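Local atomic coordinates of mandelate racemase/muconate lactonizing enzyme (Polaromonas sp., PDB entry 2OG9), a protein that is probably an isomerase of the enolase superfamily, racemising mandelate or a related acid through removal of the proton next to the carboxylate. Residues L192-V197 against C227-P232; D243-E248 against A270-D275; R347-I350 against M355-P358; L285-P290 against T296-I301. One frame throughout, in Å; residues are numbered along the deposited sequence.

Interaction 1 of 4, residues L192-V197 against C227-P232; sequences LDIARV and CRIFEP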
loop_
_atom_site.group_PDB
_atom_site.type_symbol
_atom_site.label_atom_id
_atom_site.label_comp_id
_atom_site.label_asym_id
_atom_site.label_seq_id
_atom_site.Cartn_x
_atom_site.Cartn_y
_atom_site.Cartn_z
ATOM N N LEU A 192 -5.680 41.641 1.756
ATOM C CA LEU A 192 -4.607 42.561 1.398
ATOM C C LEU A 192 -3.669 41.938 0.370
ATOM O O LEU A 192 -3.365 42.554 -0.651
ATOM C CB LEU A 192 -3.808 42.963 2.642
ATOM C CG LEU A 192 -4.168 44.288 3.323
ATOM C CD1 LEU A 192 -3.829 45.442 2.385
ATOM C CD2 LEU A 192 -5.645 44.309 3.695
ATOM N N ASP A 193 -3.210 40.718 0.641
ATOM C CA ASP A 193 -2.313 40.039 -0.285
ATOM C C ASP A 193 -2.974 39.938 -1.650
ATOM O O ASP A 193 -2.385 40.313 -2.663
ATOM C CB ASP A 193 -1.965 38.639 0.216
ATOM C CG ASP A 193 -1.186 38.660 1.514
ATOM O OD1 ASP A 193 -0.318 39.541 1.672
ATOM O OD2 ASP A 193 -1.432 37.787 2.372
ATOM N N ILE A 194 -4.203 39.437 -1.671
ATOM C CA ILE A 194 -4.934 39.287 -2.920
ATOM C C ILE A 194 -4.999 40.617 -3.665
ATOM O O ILE A 194 -4.906 40.660 -4.891
ATOM C CB ILE A 194 -6.365 38.771 -2.664
ATOM C CG1 ILE A 194 -6.298 37.432 -1.924
ATOM C CG2 ILE A 194 -7.105 38.601 -3.984
ATOM C CD1 ILE A 194 -7.648 36.810 -1.653
ATOM N N ALA A 195 -5.153 41.703 -2.915
ATOM C CA ALA A 195 -5.223 43.036 -3.502
ATOM C C ALA A 195 -3.863 43.425 -4.076
ATOM O O ALA A 195 -3.765 43.873 -5.224
ATOM C CB ALA A 195 -5.656 44.049 -2.445
ATOM N N ARG A 196 -2.820 43.251 -3.272
ATOM C CA ARG A 196 -1.462 43.579 -3.687
ATOM C C ARG A 196 -1.038 42.794 -4.927
ATOM O O ARG A 196 -0.457 43.360 -5.857
ATOM C CB ARG A 196 -0.488 43.317 -2.533
ATOM C CG ARG A 196 -0.688 44.258 -1.353
ATOM C CD ARG A 196 0.005 43.760 -0.092
ATOM N NE ARG A 196 1.463 43.737 -0.200
ATOM C CZ ARG A 196 2.225 44.819 -0.321
ATOM N NH1 ARG A 196 1.669 46.025 -0.351
ATOM N NH2 ARG A 196 3.544 44.697 -0.404
ATOM N N VAL A 197 -1.328 41.494 -4.941
ATOM C CA VAL A 197 -0.974 40.652 -6.081
ATOM C C VAL A 197 -1.778 41.064 -7.308
ATOM O O VAL A 197 -1.259 41.079 -8.424
ATOM C CB VAL A 197 -1.235 39.152 -5.785
ATOM C CG1 VAL A 197 -0.952 38.316 -7.028
ATOM C CG2 VAL A 197 -0.356 38.689 -4.636
ATOM N N CYS A 227 -4.870 29.327 -1.685
ATOM C CA CYS A 227 -4.457 28.685 -2.927
ATOM C C CYS A 227 -5.632 28.686 -3.897
ATOM O O CYS A 227 -5.462 28.917 -5.094
ATOM C CB CYS A 227 -3.986 27.249 -2.670
ATOM S SG CYS A 227 -2.369 27.127 -1.858
ATOM N N ARG A 228 -6.827 28.432 -3.370
ATOM C CA ARG A 228 -8.040 28.416 -4.182
ATOM C C ARG A 228 -8.203 29.750 -4.909
ATOM O O ARG A 228 -8.441 29.793 -6.114
ATOM C CB ARG A 228 -9.261 28.168 -3.289
ATOM C CG ARG A 228 -10.595 28.125 -4.030
ATOM C CD ARG A 228 -10.649 26.970 -5.017
ATOM N NE ARG A 228 -10.587 25.675 -4.343
ATOM C CZ ARG A 228 -10.393 24.517 -4.968
ATOM N NH1 ARG A 228 -10.241 24.491 -6.287
ATOM N NH2 ARG A 228 -10.338 23.386 -4.275
ATOM N N ILE A 229 -8.068 30.836 -4.158
ATOM C CA ILE A 229 -8.209 32.177 -4.707
ATOM C C ILE A 229 -7.135 32.495 -5.745
ATOM O O ILE A 229 -7.424 33.096 -6.777
ATOM C CB ILE A 229 -8.153 33.233 -3.580
ATOM C CG1 ILE A 229 -9.296 32.993 -2.589
ATOM C CG2 ILE A 229 -8.250 34.633 -4.171
ATOM C CD1 ILE A 229 -9.180 33.794 -1.309
ATOM N N PHE A 230 -5.900 32.079 -5.478
ATOM C CA PHE A 230 -4.793 32.347 -6.393
ATOM C C PHE A 230 -4.815 31.550 -7.694
ATOM O O PHE A 230 -4.144 31.925 -8.654
ATOM C CB PHE A 230 -3.448 32.109 -5.693
ATOM C CG PHE A 230 -3.034 33.217 -4.762
ATOM C CD1 PHE A 230 -3.029 34.543 -5.192
ATOM C CD2 PHE A 230 -2.617 32.932 -3.465
ATOM C CE1 PHE A 230 -2.615 35.572 -4.341
ATOM C CE2 PHE A 230 -2.200 33.950 -2.607
ATOM C CZ PHE A 230 -2.198 35.273 -3.048
ATOM N N GLU A 231 -5.578 30.461 -7.734
ATOM C CA GLU A 231 -5.647 29.616 -8.929
ATOM C C GLU A 231 -5.794 30.365 -10.256
ATOM O O GLU A 231 -5.058 30.097 -11.205
ATOM C CB GLU A 231 -6.790 28.598 -8.806
ATOM C CG GLU A 231 -6.496 27.389 -7.929
ATOM C CD GLU A 231 -5.637 26.336 -8.621
ATOM O OE1 GLU A 231 -4.450 26.606 -8.904
ATOM O OE2 GLU A 231 -6.153 25.231 -8.884
ATOM N N PRO A 232 -6.756 31.301 -10.347
ATOM C CA PRO A 232 -6.954 32.054 -11.592
ATOM C C PRO A 232 -5.749 32.894 -12.010
ATOM O O PRO A 232 -5.563 33.177 -13.194
ATOM C CB PRO A 232 -8.173 32.926 -11.281
ATOM C CG PRO A 232 -8.916 32.127 -10.265
ATOM C CD PRO A 232 -7.804 31.639 -9.370
#
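D193 OD2 accepts from the backbone N of G186 and, more weakly, of Q187, near the start of the helix from which I194 and V197 meet I229 and F230 of the next helix. No hydrogen bond crosses between the two helices; the contact is wholly apolar. I194 comes end-on with CD1, which sits 3.4 Å from I229 CG2 and just as near I229 CD1, closer than ordinary methyl packing. The two isoleucines are crossed at about a right angle. Helices 190-204 and 220-230 are the outer helices of consecutive beta-alpha units in a TIM barrel, packed side by side around the parallel strands. Cutting I194 back to an alanine is likely to leave I229 CG2 and CD1 without their partner and open a gap on the solvent side, where I229 is exposed. Deeper in, V197 CG2 lies 3.9 Å from F230 CE1. F230 has CG anti to its carbonyl carbon (chi1 -77°), which swings the ring toward the neighbouring helix. The F230 side chain also touches I238 of strand 238-239. At the other flank of helix 220-230, R228 NE forms a salt bridge to D258 OD2 of the second subunit.

Interaction 2 of 4, residues D243-E248 against A270-D275; sequences DAYDHE and AAEHGD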
loop_
_atom_site.group_PDB
_atom_site.type_symbol
_atom_site.label_atom_id
_atom_site.label_comp_id
_atom_site.label_asym_id
_atom_site.label_seq_id
_atom_site.Cartn_x
_atom_site.Cartn_y
_atom_site.Cartn_z
ATOM N N ASP A 243 3.982 25.086 7.223
ATOM C CA ASP A 243 5.204 24.831 7.971
ATOM C C ASP A 243 6.084 23.958 7.079
ATOM O O ASP A 243 5.607 23.000 6.466
ATOM C CB ASP A 243 4.908 24.077 9.268
ATOM C CG ASP A 243 6.173 23.686 10.012
ATOM O OD1 ASP A 243 6.788 24.560 10.660
ATOM O OD2 ASP A 243 6.566 22.505 9.934
ATOM N N ALA A 244 7.369 24.287 7.016
ATOM C CA ALA A 244 8.321 23.556 6.188
ATOM C C ALA A 244 8.295 22.042 6.397
ATOM O O ALA A 244 8.644 21.276 5.497
ATOM C CB ALA A 244 9.730 24.090 6.440
ATOM N N TYR A 245 7.872 21.607 7.578
ATOM C CA TYR A 245 7.845 20.182 7.878
ATOM C C TYR A 245 6.500 19.478 7.726
ATOM O O TYR A 245 6.401 18.279 7.981
ATOM C CB TYR A 245 8.416 19.957 9.281
ATOM C CG TYR A 245 9.904 20.211 9.326
ATOM C CD1 TYR A 245 10.808 19.208 8.990
ATOM C CD2 TYR A 245 10.408 21.483 9.603
ATOM C CE1 TYR A 245 12.177 19.463 8.917
ATOM C CE2 TYR A 245 11.776 21.750 9.532
ATOM C CZ TYR A 245 12.651 20.735 9.185
ATOM O OH TYR A 245 13.998 20.989 9.086
ATOM N N ASP A 246 5.475 20.212 7.303
ATOM C CA ASP A 246 4.154 19.619 7.110
ATOM C C ASP A 246 4.082 19.022 5.705
ATOM O O ASP A 246 3.426 19.558 4.816
ATOM C CB ASP A 246 3.061 20.676 7.291
ATOM C CG ASP A 246 1.669 20.083 7.244
ATOM O OD1 ASP A 246 1.566 18.839 7.165
ATOM O OD2 ASP A 246 0.681 20.851 7.286
ATOM N N HIS A 247 4.762 17.898 5.518
ATOM C CA HIS A 247 4.819 17.227 4.224
ATOM C C HIS A 247 3.465 16.737 3.712
ATOM O O HIS A 247 3.163 16.866 2.522
ATOM C CB HIS A 247 5.822 16.075 4.307
ATOM C CG HIS A 247 7.222 16.522 4.604
ATOM N ND1 HIS A 247 8.164 15.699 5.185
ATOM C CD2 HIS A 247 7.842 17.706 4.386
ATOM C CE1 HIS A 247 9.301 16.357 5.313
ATOM N NE2 HIS A 247 9.133 17.578 4.837
ATOM N N GLU A 248 2.654 16.169 4.602
ATOM C CA GLU A 248 1.332 15.697 4.206
ATOM C C GLU A 248 0.493 16.890 3.771
ATOM O O GLU A 248 -0.257 16.809 2.796
ATOM C CB GLU A 248 0.629 14.994 5.368
ATOM C CG GLU A 248 1.059 13.560 5.584
ATOM C CD GLU A 248 0.199 12.854 6.619
ATOM O OE1 GLU A 248 -1.044 12.922 6.508
ATOM O OE2 GLU A 248 0.768 12.224 7.537
ATOM N N ALA A 270 19.838 15.848 3.136
ATOM C CA ALA A 270 19.327 15.081 2.009
ATOM C C ALA A 270 18.148 14.236 2.480
ATOM O O ALA A 270 17.168 14.064 1.755
ATOM C CB ALA A 270 20.426 14.185 1.438
ATOM N N ALA A 271 18.251 13.715 3.700
ATOM C CA ALA A 271 17.191 12.890 4.269
ATOM C C ALA A 271 15.855 13.633 4.379
ATOM O O ALA A 271 14.800 13.063 4.081
ATOM C CB ALA A 271 17.618 12.364 5.639
ATOM N N GLU A 272 15.886 14.894 4.807
ATOM C CA GLU A 272 14.651 15.667 4.933
ATOM C C GLU A 272 14.020 15.907 3.560
ATOM O O GLU A 272 12.798 15.854 3.417
ATOM C CB GLU A 272 14.909 17.015 5.620
ATOM C CG GLU A 272 15.487 16.911 7.030
ATOM C CD GLU A 272 15.483 18.249 7.754
ATOM O OE1 GLU A 272 15.865 19.259 7.133
ATOM O OE2 GLU A 272 15.099 18.290 8.946
ATOM N N HIS A 273 14.853 16.182 2.558
ATOM C CA HIS A 273 14.359 16.405 1.201
ATOM C C HIS A 273 13.793 15.102 0.662
ATOM O O HIS A 273 12.821 15.096 -0.099
ATOM C CB HIS A 273 15.491 16.900 0.290
ATOM C CG HIS A 273 15.734 18.371 0.386
ATOM N ND1 HIS A 273 14.998 19.295 -0.325
ATOM C CD2 HIS A 273 16.594 19.085 1.151
ATOM C CE1 HIS A 273 15.392 20.514 -0.001
ATOM N NE2 HIS A 273 16.360 20.414 0.893
ATOM N N GLY A 274 14.405 13.995 1.065
ATOM C CA GLY A 274 13.935 12.698 0.622
ATOM C C GLY A 274 12.535 12.443 1.145
ATOM O O GLY A 274 11.691 11.897 0.440
ATOM N N ASP A 275 12.281 12.853 2.383
ATOM C CA ASP A 275 10.975 12.652 2.994
ATOM C C ASP A 275 9.940 13.497 2.255
ATOM O O ASP A 275 8.845 13.029 1.940
ATOM C CB ASP A 275 11.033 13.035 4.476
ATOM C CG ASP A 275 9.881 12.452 5.274
ATOM O OD1 ASP A 275 9.624 11.234 5.148
ATOM O OD2 ASP A 275 9.241 13.212 6.035
#
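Y245 OH donates to E272 OE2 over 2.9 Å, arriving on the syn side of the carboxylate but 29° out of its plane. E272 CG lies anti to its carbonyl carbon (chi1 -60°) with the chain extended beyond it, which carries the carboxylate to the phenol. Alongside, H247 ND1 donates a hydrogen bond to D275 OD2 at 2.8 Å; the acceptor lies in the imidazole plane, yet the bond is bent, and the carboxylate is met from above its own plane. Both acids have a second hold: E272 OE1 accepts from T268 N, and D275 OD1 forms a salt bridge with R278 NH2. A phenylalanine in place of Y245 would probably leave E272 OE2 without this donor, the carboxylate still held by T268 N but no longer by the phenol. Y245 O lies over one face of the H247 ring, toward its rim, 3.8 Å above the plane. Further back, D243 OD2 accepts from Y245 N in an Asx turn, within the type I beta turn D243-D246. R111 of the third subunit pairs with D243 OD1 and packs on Y245. The arrangement ties the loop after strand 238-239 and the start of helix 247-256 to helix 270-278 of the next beta-alpha unit of the TIM barrel.

Interaction 3 of 4, residues R347-I350 against M355-P358; sequences RIEI and MLVP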
loop_
_atom_site.group_PDB
_atom_site.type_symbol
_atom_site.label_atom_id
_atom_site.label_comp_id
_atom_site.label_asym_id
_atom_site.label_seq_id
_atom_site.Cartn_x
_atom_site.Cartn_y
_atom_site.Cartn_z
ATOM N N ARG A 347 30.653 39.431 -10.317
ATOM C CA ARG A 347 29.216 39.695 -10.353
ATOM C C ARG A 347 28.490 38.816 -11.360
ATOM O O ARG A 347 29.078 38.350 -12.335
ATOM C CB ARG A 347 28.957 41.166 -10.706
ATOM C CG ARG A 347 29.415 42.167 -9.658
ATOM C CD ARG A 347 28.475 42.183 -8.464
ATOM N NE ARG A 347 28.851 43.171 -7.454
ATOM C CZ ARG A 347 29.860 43.034 -6.595
ATOM N NH1 ARG A 347 30.617 41.940 -6.605
ATOM N NH2 ARG A 347 30.106 43.990 -5.708
ATOM N N ILE A 348 27.205 38.595 -11.107
ATOM C CA ILE A 348 26.370 37.792 -11.991
ATOM C C ILE A 348 25.734 38.737 -13.009
ATOM O O ILE A 348 25.348 39.855 -12.671
ATOM C CB ILE A 348 25.236 37.087 -11.207
ATOM C CG1 ILE A 348 25.831 36.122 -10.173
ATOM C CG2 ILE A 348 24.313 36.362 -12.171
ATOM C CD1 ILE A 348 26.602 34.965 -10.772
ATOM N N GLU A 349 25.631 38.290 -14.252
ATOM C CA GLU A 349 25.036 39.114 -15.289
ATOM C C GLU A 349 23.663 38.572 -15.649
ATOM O O GLU A 349 23.474 37.361 -15.742
ATOM C CB GLU A 349 25.928 39.118 -16.528
ATOM C CG GLU A 349 25.678 40.285 -17.461
ATOM C CD GLU A 349 26.687 40.351 -18.590
ATOM O OE1 GLU A 349 27.887 40.125 -18.322
ATOM O OE2 GLU A 349 26.285 40.635 -19.737
ATOM N N ILE A 350 22.703 39.471 -15.846
ATOM C CA ILE A 350 21.363 39.056 -16.219
ATOM C C ILE A 350 20.936 39.754 -17.502
ATOM O O ILE A 350 21.288 40.910 -17.745
ATOM C CB ILE A 350 20.319 39.379 -15.123
ATOM C CG1 ILE A 350 20.221 40.892 -14.919
ATOM C CG2 ILE A 350 20.688 38.675 -13.823
ATOM C CD1 ILE A 350 19.066 41.316 -14.031
HETATM N N MSE A 355 19.793 34.660 -15.951
HETATM C CA MSE A 355 21.099 35.058 -15.444
HETATM C C MSE A 355 22.111 34.161 -16.132
HETATM O O MSE A 355 21.885 32.959 -16.279
HETATM C CB MSE A 355 21.193 34.923 -13.917
HETATM C CG MSE A 355 20.930 33.552 -13.335
HETATM SE SE MSE A 355 21.448 33.514 -11.439
HETATM C CE MSE A 355 20.191 34.834 -10.740
ATOM N N LEU A 356 23.216 34.751 -16.575
ATOM C CA LEU A 356 24.246 34.001 -17.275
ATOM C C LEU A 356 25.066 33.156 -16.314
ATOM O O LEU A 356 25.414 33.595 -15.220
ATOM C CB LEU A 356 25.191 34.947 -18.032
ATOM C CG LEU A 356 24.586 35.907 -19.063
ATOM C CD1 LEU A 356 25.705 36.703 -19.738
ATOM C CD2 LEU A 356 23.795 35.129 -20.098
ATOM N N VAL A 357 25.365 31.936 -16.730
ATOM C CA VAL A 357 26.178 31.060 -15.909
ATOM C C VAL A 357 27.608 31.544 -16.111
ATOM O O VAL A 357 28.061 31.662 -17.242
ATOM C CB VAL A 357 26.063 29.603 -16.381
ATOM C CG1 VAL A 357 27.007 28.724 -15.581
ATOM C CG2 VAL A 357 24.623 29.124 -16.222
ATOM N N PRO A 358 28.320 31.867 -15.021
ATOM C CA PRO A 358 29.706 32.340 -15.125
ATOM C C PRO A 358 30.561 31.347 -15.910
ATOM O O PRO A 358 30.328 30.139 -15.846
ATOM C CB PRO A 358 30.137 32.455 -13.666
ATOM C CG PRO A 358 28.880 32.844 -12.982
ATOM C CD PRO A 358 27.848 31.936 -13.627
HETATM O O HOH W 1 26.872 35.737 -14.869
#
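I348 and the selenomethionine M355 cross obliquely, the isoleucine laying its CG2 branch against M355 CB at 3.9 Å, with M355 SE little farther off, 4.1 Å from I348 CG2. The other branch of I348 goes a different way: CD1 reaches P358 CG at 3.8 Å, so a single side chain spans both ends of 355-358. I350 stands on the same face of the sheet as M355 and touches it with CG2, 3.8 Å from M355 CB. In M355, CG is wedged between the backbone N and the carbonyl carbon (chi1 58°), and a bend at the third torsion turns the terminal CE. E349 and L356 behave differently. They lie side by side and point the same way, with E349 CD 3.9 Å from L356 CD1, and L356 CD1 runs along the glutamate from CB to the carboxylate.

Behind these side chains the backbones are joined by one direct bond, L356 N to E349 O, 2.8 Å long and almost straight at 166°. The same oxygen receives a CA-H contact from M355. The return bond is replaced by a water, which accepts from E349 N and donates to L356 O at 2.6 Å, so the two chain segments separate here but stay linked through the water. M318 of helix 318-326 packs on I348 and M355, and V149 in strand 148-152 bonds to the backbone of M355. I350 and M355 form an antiparallel non-hydrogen-bonded pair in the beta hairpin of strands 350-351 and 354-356, at the edge of the mixed sheet.

Interaction 4 of 4, residues L285-P290 against T296-I301; sequences LMPDAP and TPFLKI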
loop_
_atom_site.group_PDB
_atom_site.type_symbol
_atom_site.label_atom_id
_atom_site.label_comp_id
_atom_site.label_asym_id
_atom_site.label_seq_id
_atom_site.Cartn_x
_atom_site.Cartn_y
_atom_site.Cartn_z
ATOM N N LEU A 285 11.178 21.799 -6.040
ATOM C CA LEU A 285 11.951 21.554 -4.831
ATOM C C LEU A 285 12.957 22.697 -4.708
ATOM O O LEU A 285 13.593 23.081 -5.696
ATOM C CB LEU A 285 12.685 20.210 -4.924
ATOM C CG LEU A 285 13.347 19.734 -3.631
ATOM C CD1 LEU A 285 12.270 19.386 -2.600
ATOM C CD2 LEU A 285 14.213 18.516 -3.923
HETATM N N MSE A 286 13.113 23.234 -3.505
HETATM C CA MSE A 286 14.022 24.356 -3.308
HETATM C C MSE A 286 15.169 24.108 -2.347
HETATM O O MSE A 286 15.262 24.739 -1.292
HETATM C CB MSE A 286 13.221 25.579 -2.856
HETATM C CG MSE A 286 12.096 25.929 -3.815
HETATM SE SE MSE A 286 11.229 27.587 -3.321
HETATM C CE MSE A 286 12.552 28.862 -3.994
ATOM N N PRO A 287 16.075 23.192 -2.706
ATOM C CA PRO A 287 17.215 22.892 -1.843
ATOM C C PRO A 287 18.163 24.084 -1.788
ATOM O O PRO A 287 18.271 24.846 -2.750
ATOM C CB PRO A 287 17.839 21.674 -2.511
ATOM C CG PRO A 287 17.569 21.919 -3.962
ATOM C CD PRO A 287 16.132 22.409 -3.953
ATOM N N ASP A 288 18.821 24.246 -0.647
ATOM C CA ASP A 288 19.776 25.326 -0.417
ATOM C C ASP A 288 21.099 24.611 -0.138
ATOM O O ASP A 288 21.278 24.032 0.934
ATOM C CB ASP A 288 19.316 26.137 0.804
ATOM C CG ASP A 288 20.262 27.269 1.163
ATOM O OD1 ASP A 288 21.477 27.152 0.901
ATOM O OD2 ASP A 288 19.787 28.272 1.736
ATOM N N ALA A 289 22.017 24.633 -1.104
ATOM C CA ALA A 289 23.299 23.945 -0.954
ATOM C C ALA A 289 24.007 24.189 0.385
ATOM O O ALA A 289 24.265 23.247 1.131
ATOM C CB ALA A 289 24.227 24.296 -2.124
ATOM N N PRO A 290 24.337 25.452 0.705
ATOM C CA PRO A 290 25.014 25.734 1.978
ATOM C C PRO A 290 24.246 25.211 3.191
ATOM O O PRO A 290 24.830 24.709 4.149
ATOM C CB PRO A 290 25.112 27.259 1.987
ATOM C CG PRO A 290 25.223 27.600 0.537
ATOM C CD PRO A 290 24.197 26.680 -0.099
ATOM N N THR A 296 27.964 18.385 -2.355
ATOM C CA THR A 296 27.863 16.931 -2.310
ATOM C C THR A 296 26.447 16.471 -1.927
ATOM O O THR A 296 25.840 15.689 -2.660
ATOM C CB THR A 296 28.936 16.332 -1.365
ATOM O OG1 THR A 296 30.233 16.477 -1.973
ATOM C CG2 THR A 296 28.670 14.856 -1.102
ATOM N N PRO A 297 25.904 16.938 -0.786
ATOM C CA PRO A 297 24.542 16.479 -0.466
ATOM C C PRO A 297 23.499 17.069 -1.422
ATOM O O PRO A 297 22.476 16.442 -1.707
ATOM C CB PRO A 297 24.347 16.910 0.994
ATOM C CG PRO A 297 25.354 18.022 1.190
ATOM C CD PRO A 297 26.541 17.566 0.385
ATOM N N PHE A 298 23.775 18.266 -1.935
ATOM C CA PHE A 298 22.868 18.914 -2.883
ATOM C C PHE A 298 22.716 18.046 -4.137
ATOM O O PHE A 298 21.617 17.901 -4.668
ATOM C CB PHE A 298 23.400 20.297 -3.284
ATOM C CG PHE A 298 22.493 21.051 -4.225
ATOM C CD1 PHE A 298 21.661 22.061 -3.750
ATOM C CD2 PHE A 298 22.460 20.742 -5.581
ATOM C CE1 PHE A 298 20.812 22.752 -4.613
ATOM C CE2 PHE A 298 21.610 21.428 -6.449
ATOM C CZ PHE A 298 20.788 22.431 -5.963
ATOM N N LEU A 299 23.816 17.472 -4.617
ATOM C CA LEU A 299 23.757 16.631 -5.808
ATOM C C LEU A 299 22.921 15.381 -5.554
ATOM O O LEU A 299 22.217 14.908 -6.445
ATOM C CB LEU A 299 25.165 16.237 -6.262
ATOM C CG LEU A 299 26.021 17.405 -6.758
ATOM C CD1 LEU A 299 27.386 16.893 -7.151
ATOM C CD2 LEU A 299 25.336 18.085 -7.943
ATOM N N LYS A 300 22.997 14.840 -4.343
ATOM C CA LYS A 300 22.207 13.655 -4.020
ATOM C C LYS A 300 20.726 14.027 -4.051
ATOM O O LYS A 300 19.889 13.269 -4.543
ATOM C CB LYS A 300 22.597 13.115 -2.641
ATOM C CG LYS A 300 24.035 12.613 -2.592
ATOM C CD LYS A 300 24.467 12.232 -1.188
ATOM C CE LYS A 300 25.913 11.739 -1.186
ATOM N NZ LYS A 300 26.419 11.491 0.195
ATOM N N ILE A 301 20.415 15.210 -3.534
ATOM C CA ILE A 301 19.045 15.698 -3.505
ATOM C C ILE A 301 18.555 15.932 -4.935
ATOM O O ILE A 301 17.431 15.565 -5.273
ATOM C CB ILE A 301 18.949 17.012 -2.691
ATOM C CG1 ILE A 301 19.277 16.728 -1.219
ATOM C CG2 ILE A 301 17.547 17.613 -2.811
ATOM C CD1 ILE A 301 19.568 17.974 -0.419
#
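P287 presses its CG against F298 CE1 at 3.4 Å, the closest approach between the two segments. The aromatic ring reaches the loop because F298 CG is anti to the backbone N (chi1 -178°), which sends the ring from helix 295-307 across to P287 and A289. Its CD1 corner fits against A289, with F298 CD1 3.7 Å from A289 N and 3.8 Å from A289 CB, so backbone and methyl together receive it. One turn later in the helix, I301 takes over: its CG2 methyl meets L285 CD2 at 3.6 Å, the two side chains crossing at about a right angle.

Packing is looser where I301 CG2 passes P287 CB at 4.1 Å. No flank of this contact faces solvent; all its touching residues are buried, and H273 of helix 270-278 covers L285, P287 and I301, while L324 of helix 318-326 closes over A289 and F298. The polar part lies on the far side of the loop. There D288 leaves the backbone away from helix 295-307, OD2 bonding to Y67 OH and OD1 capping R291 N at the start of helix 289-292. The strand 284-285, its following loop and helix 295-307 thus form one beta-alpha unit of the barrel. With no hydrogen bond between the segments, their fit depends on the shapes of a proline, an aromatic ring and branched aliphatics, and the carboxylate is spent on the cap and on Y67.

All four contacts belong to the barrel domain. Interaction 4 is the buried one, its centre about 8 Å from that of the chain, and is purely apolar. Interaction 1 is apolar too, but its centre lies about 26 Å from that of the chain, between two outer helices, and it is partly open to solvent. Interaction 2, also partly buried, relies instead on phenol-carboxylate and histidine-carboxylate bonds, whereas interaction 3, at the surface, combines a backbone bond, a bridging water and aliphatic packing in a hairpin. Interactions 2 and 4 share a boundary: H273 of 270-275 packs against L285, P287 and I301. Interactions 3 and 4 do not touch, yet helix 318-326 packs on both.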